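Local coordinates for 5-carboxymethyl-2-hydroxymuconate semialdehyde dehydrogenase (Thermus thermophilus, PDB 2D4E), which probably catalyses the NAD-dependent oxidation of 5-carboxymethyl-2-hydroxymuconate semialdehyde to the corresponding acid, as a tetrameric member of the aldehyde dehydrogenase family, at residues G254-V257 with M258-A261; A292-F295 with Q296-F300. All coordinates share one frame; numbering follows the deposited sequence.

Contact 1 (254-257 with 258-261) and contact 2 (292-295 with 296-300) each lie within one helix, and contact 1 comes first along the chain. Their centres are about 32 Å apart and their nearest atoms about 19 Å, so the two do not touch. They sit on opposite sides of the chain's centre. Contact 1 belongs to the parallel sheet region that binds NAD: the side chain of I256 comes within about 3 Å of the dinucleotide. Contact 2 packs by the second, mixed sheet, and the side chain of I297 is about 11 Å from the NAD. Both contacts also touch the second subunit.

Contact 1. Residues G254-V257 with M258-A261; sequences GKIV and MRNA
The shortest of the backbone bonds runs from A261 N to V257 O, 2.8 Å. Three more i to i+4 bonds precede it: M258 N to G254 O at 2.9 Å, R259 N to K255 O and N260 N to I256 O. A261 CB also lies close to V257 O, at 3.2 Å. The side-chain contacts between the two segments centre on R259. Its CG is anti to the backbone N (chi1 -167°), and the chain bends at chi3 (-61°). This folds the guanidinium back along the helix, with K255 O over the centre of one face, 3.9 Å above the plane of the R259 guanidinium. R259 NH1 lies 4.1 Å from I256 CG1, and R259 NH2 4.2 Å from K255 CB. NH2 also makes a salt bridge to D263 of the second subunit. A leucine at R259 would probably leave that aspartate without its charged mate and K255 O without the flat group now lying against it. V257 packs on V237 of helix 229-238 and on L247 of strand 244-248. I256 and V257 both touch the bound NAD. Helix 251-261 links strands 244-248 and 267-271 in a beta-alpha-beta unit of the Rossmann-like NAD-binding domain of aldehyde dehydrogenases.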
loop_
_atom_site.group_PDB
_atom_site.type_symbol
_atom_site.label_atom_id
_atom_site.label_comp_id
_atom_site.label_asym_id
_atom_site.label_seq_id
_atom_site.Cartn_x
_atom_site.Cartn_y
_atom_site.Cartn_z
ATOM N N GLY C 254 19.974 -22.680 12.664
ATOM C CA GLY C 254 18.734 -22.511 11.928
ATOM C C GLY C 254 18.262 -23.854 11.397
ATOM O O GLY C 254 17.075 -24.177 11.465
ATOM N N LYS C 255 19.199 -24.646 10.879
ATOM C CA LYS C 255 18.882 -25.963 10.335
ATOM C C LYS C 255 18.332 -26.906 11.402
ATOM O O LYS C 255 17.336 -27.609 11.182
ATOM C CB LYS C 255 20.126 -26.589 9.705
ATOM C CG LYS C 255 20.572 -25.926 8.418
ATOM C CD LYS C 255 21.807 -26.605 7.852
ATOM C CE LYS C 255 22.358 -25.842 6.654
ATOM N NZ LYS C 255 23.662 -26.409 6.201
ATOM N N ILE C 256 18.993 -26.922 12.556
ATOM C CA ILE C 256 18.583 -27.775 13.658
ATOM C C ILE C 256 17.199 -27.372 14.158
ATOM O O ILE C 256 16.340 -28.224 14.403
ATOM C CB ILE C 256 19.617 -27.693 14.806
ATOM C CG1 ILE C 256 20.908 -28.399 14.375
ATOM C CG2 ILE C 256 19.051 -28.305 16.089
ATOM C CD1 ILE C 256 22.098 -28.122 15.265
ATOM N N VAL C 257 16.974 -26.070 14.284
ATOM C CA VAL C 257 15.691 -25.580 14.763
ATOM C C VAL C 257 14.561 -25.843 13.781
ATOM O O VAL C 257 13.470 -26.251 14.180
ATOM C CB VAL C 257 15.760 -24.074 15.087
ATOM C CG1 VAL C 257 14.358 -23.514 15.306
ATOM C CG2 VAL C 257 16.591 -23.872 16.336
ATOM N N MET C 258 14.817 -25.625 12.498
ATOM C CA MET C 258 13.787 -25.855 11.494
ATOM C C MET C 258 13.398 -27.326 11.463
ATOM O O MET C 258 12.218 -27.665 11.374
ATOM C CB MET C 258 14.280 -25.416 10.110
ATOM C CG MET C 258 13.223 -25.528 9.024
ATOM S SD MET C 258 13.748 -24.843 7.441
ATOM C CE MET C 258 12.424 -25.426 6.364
ATOM N N ARG C 259 14.399 -28.196 11.543
ATOM C CA ARG C 259 14.165 -29.638 11.521
ATOM C C ARG C 259 13.260 -30.051 12.677
ATOM O O ARG C 259 12.326 -30.831 12.500
ATOM C CB ARG C 259 15.504 -30.377 11.612
ATOM C CG ARG C 259 15.435 -31.866 11.299
ATOM C CD ARG C 259 16.836 -32.483 11.256
ATOM N NE ARG C 259 17.670 -31.880 10.216
ATOM C CZ ARG C 259 18.811 -31.228 10.439
ATOM N NH1 ARG C 259 19.278 -31.079 11.674
ATOM N NH2 ARG C 259 19.489 -30.719 9.419
ATOM N N ASN C 260 13.545 -29.509 13.857
ATOM C CA ASN C 260 12.784 -29.791 15.066
ATOM C C ASN C 260 11.390 -29.156 14.990
ATOM O O ASN C 260 10.406 -29.720 15.469
ATOM C CB ASN C 260 13.563 -29.247 16.275
ATOM C CG ASN C 260 12.871 -29.516 17.606
ATOM O OD1 ASN C 260 13.323 -29.045 18.661
ATOM N ND2 ASN C 260 11.779 -30.271 17.569
ATOM N N ALA C 261 11.312 -27.986 14.371
ATOM C CA ALA C 261 10.053 -27.262 14.244
ATOM C C ALA C 261 9.055 -27.929 13.292
ATOM O O ALA C 261 7.848 -27.679 13.367
ATOM C CB ALA C 261 10.331 -25.835 13.784
#

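Contact 2. Residues A292-F295 with Q296-F300; sequences AVVF and QIFSF
The helix holds its i to i+4 bonding from Q296 N to A292 O (2.8 Å) through to S299 N on F295 O, with a weak hydrogen bond from I297 N to V293 O at 3.4 Å. F295 O accepts two bonds from S299. S299 N reaches F295 O at 3.0 Å and S299 OG reaches it at 2.8 Å, from opposite faces of the carbonyl plane. S299 OG stands between its own backbone N and carbonyl carbon (chi1 68°), which turns the hydroxyl back to that oxygen. R304 hydrogen-bonds the same OG. S299 CB lies over a face of the F295 ring in a CH-pi contact, 3.8 Å from the centroid and 22° off the ring normal. Q296 OE1 meets the edge of this ring in its plane, 3.8 Å from F295 CE1, and the amide is turned 77° to the ring. That OE1 also accepts a bond from N467 N, and H466 stacks edge-to-face with F295. Helix 286-298 is the crossover of a beta-alpha-beta unit between strands 277-280 and 310-314 of the mixed sheet, which corresponds to the catalytic domain of aldehyde dehydrogenases. S299 is the first residue to leave helical angles. Further round the helix, V294 CG1 meets the F298 ring at its edge, 3.9 Å from F298 CD1. F513 of the second subunit packs on V294, F298 and S299.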
loop_
_atom_site.group_PDB
_atom_site.type_symbol
_atom_site.label_atom_id
_atom_site.label_comp_id
_atom_site.label_asym_id
_atom_site.label_seq_id
_atom_site.Cartn_x
_atom_site.Cartn_y
_atom_site.Cartn_z
ATOM N N ALA C 292 34.630 3.956 7.354
ATOM C CA ALA C 292 33.527 3.003 7.340
ATOM C C ALA C 292 33.921 1.533 7.449
ATOM O O ALA C 292 33.396 0.819 8.305
ATOM C CB ALA C 292 32.683 3.215 6.096
ATOM N N VAL C 293 34.830 1.069 6.591
ATOM C CA VAL C 293 35.224 -0.339 6.640
ATOM C C VAL C 293 35.962 -0.684 7.929
ATOM O O VAL C 293 35.804 -1.780 8.462
ATOM C CB VAL C 293 36.085 -0.754 5.409
ATOM C CG1 VAL C 293 35.351 -0.385 4.115
ATOM C CG2 VAL C 293 37.452 -0.088 5.458
ATOM N N VAL C 294 36.758 0.243 8.452
ATOM C CA VAL C 294 37.454 -0.059 9.696
ATOM C C VAL C 294 36.425 -0.230 10.812
ATOM O O VAL C 294 36.483 -1.183 11.597
ATOM C CB VAL C 294 38.446 1.057 10.084
ATOM C CG1 VAL C 294 39.002 0.793 11.481
ATOM C CG2 VAL C 294 39.579 1.111 9.065
ATOM N N PHE C 295 35.469 0.689 10.873
ATOM C CA PHE C 295 34.430 0.623 11.893
ATOM C C PHE C 295 33.508 -0.576 11.723
ATOM O O PHE C 295 33.194 -1.261 12.688
ATOM C CB PHE C 295 33.588 1.904 11.879
ATOM C CG PHE C 295 32.273 1.778 12.619
ATOM C CD1 PHE C 295 31.148 1.260 11.983
ATOM C CD2 PHE C 295 32.171 2.153 13.953
ATOM C CE1 PHE C 295 29.944 1.117 12.669
ATOM C CE2 PHE C 295 30.971 2.014 14.648
ATOM C CZ PHE C 295 29.857 1.495 14.005
ATOM N N GLN C 296 33.078 -0.825 10.490
ATOM C CA GLN C 296 32.141 -1.910 10.209
ATOM C C GLN C 296 32.632 -3.329 10.523
ATOM O O GLN C 296 31.826 -4.252 10.641
ATOM C CB GLN C 296 31.664 -1.824 8.754
ATOM C CG GLN C 296 30.294 -2.449 8.525
ATOM C CD GLN C 296 29.238 -1.881 9.464
ATOM O OE1 GLN C 296 28.966 -0.683 9.455
ATOM N NE2 GLN C 296 28.649 -2.742 10.287
ATOM N N ILE C 297 33.940 -3.520 10.655
ATOM C CA ILE C 297 34.432 -4.850 10.985
ATOM C C ILE C 297 34.951 -4.924 12.421
ATOM O O ILE C 297 34.730 -5.916 13.107
ATOM C CB ILE C 297 35.560 -5.332 10.012
ATOM C CG1 ILE C 297 36.070 -6.712 10.448
ATOM C CG2 ILE C 297 36.735 -4.372 10.033
ATOM C CD1 ILE C 297 34.981 -7.768 10.612
ATOM N N PHE C 298 35.608 -3.867 12.887
ATOM C CA PHE C 298 36.170 -3.884 14.232
ATOM C C PHE C 298 35.292 -3.391 15.379
ATOM O O PHE C 298 35.557 -3.718 16.533
ATOM C CB PHE C 298 37.521 -3.156 14.229
ATOM C CG PHE C 298 38.538 -3.792 13.314
ATOM C CD1 PHE C 298 39.188 -3.039 12.339
ATOM C CD2 PHE C 298 38.807 -5.156 13.399
ATOM C CE1 PHE C 298 40.091 -3.641 11.452
ATOM C CE2 PHE C 298 39.702 -5.769 12.525
ATOM C CZ PHE C 298 40.347 -5.013 11.547
ATOM N N SER C 299 34.253 -2.615 15.088
ATOM C CA SER C 299 33.377 -2.147 16.158
ATOM C C SER C 299 32.651 -3.359 16.752
ATOM O O SER C 299 32.593 -4.424 16.127
ATOM C CB SER C 299 32.348 -1.148 15.625
ATOM O OG SER C 299 31.437 -1.792 14.757
ATOM N N PHE C 300 32.104 -3.193 17.954
ATOM C CA PHE C 300 31.384 -4.264 18.640
ATOM C C PHE C 300 32.256 -5.523 18.775
ATOM O O PHE C 300 31.766 -6.659 18.705
ATOM C CB PHE C 300 30.080 -4.580 17.890
ATOM C CG PHE C 300 28.916 -4.900 18.800
ATOM C CD1 PHE C 300 28.564 -6.219 19.075
ATOM C CD2 PHE C 300 28.190 -3.874 19.409
ATOM C CE1 PHE C 300 27.507 -6.514 19.942
ATOM C CE2 PHE C 300 27.128 -4.161 20.280
ATOM C CZ PHE C 300 26.789 -5.484 20.547
#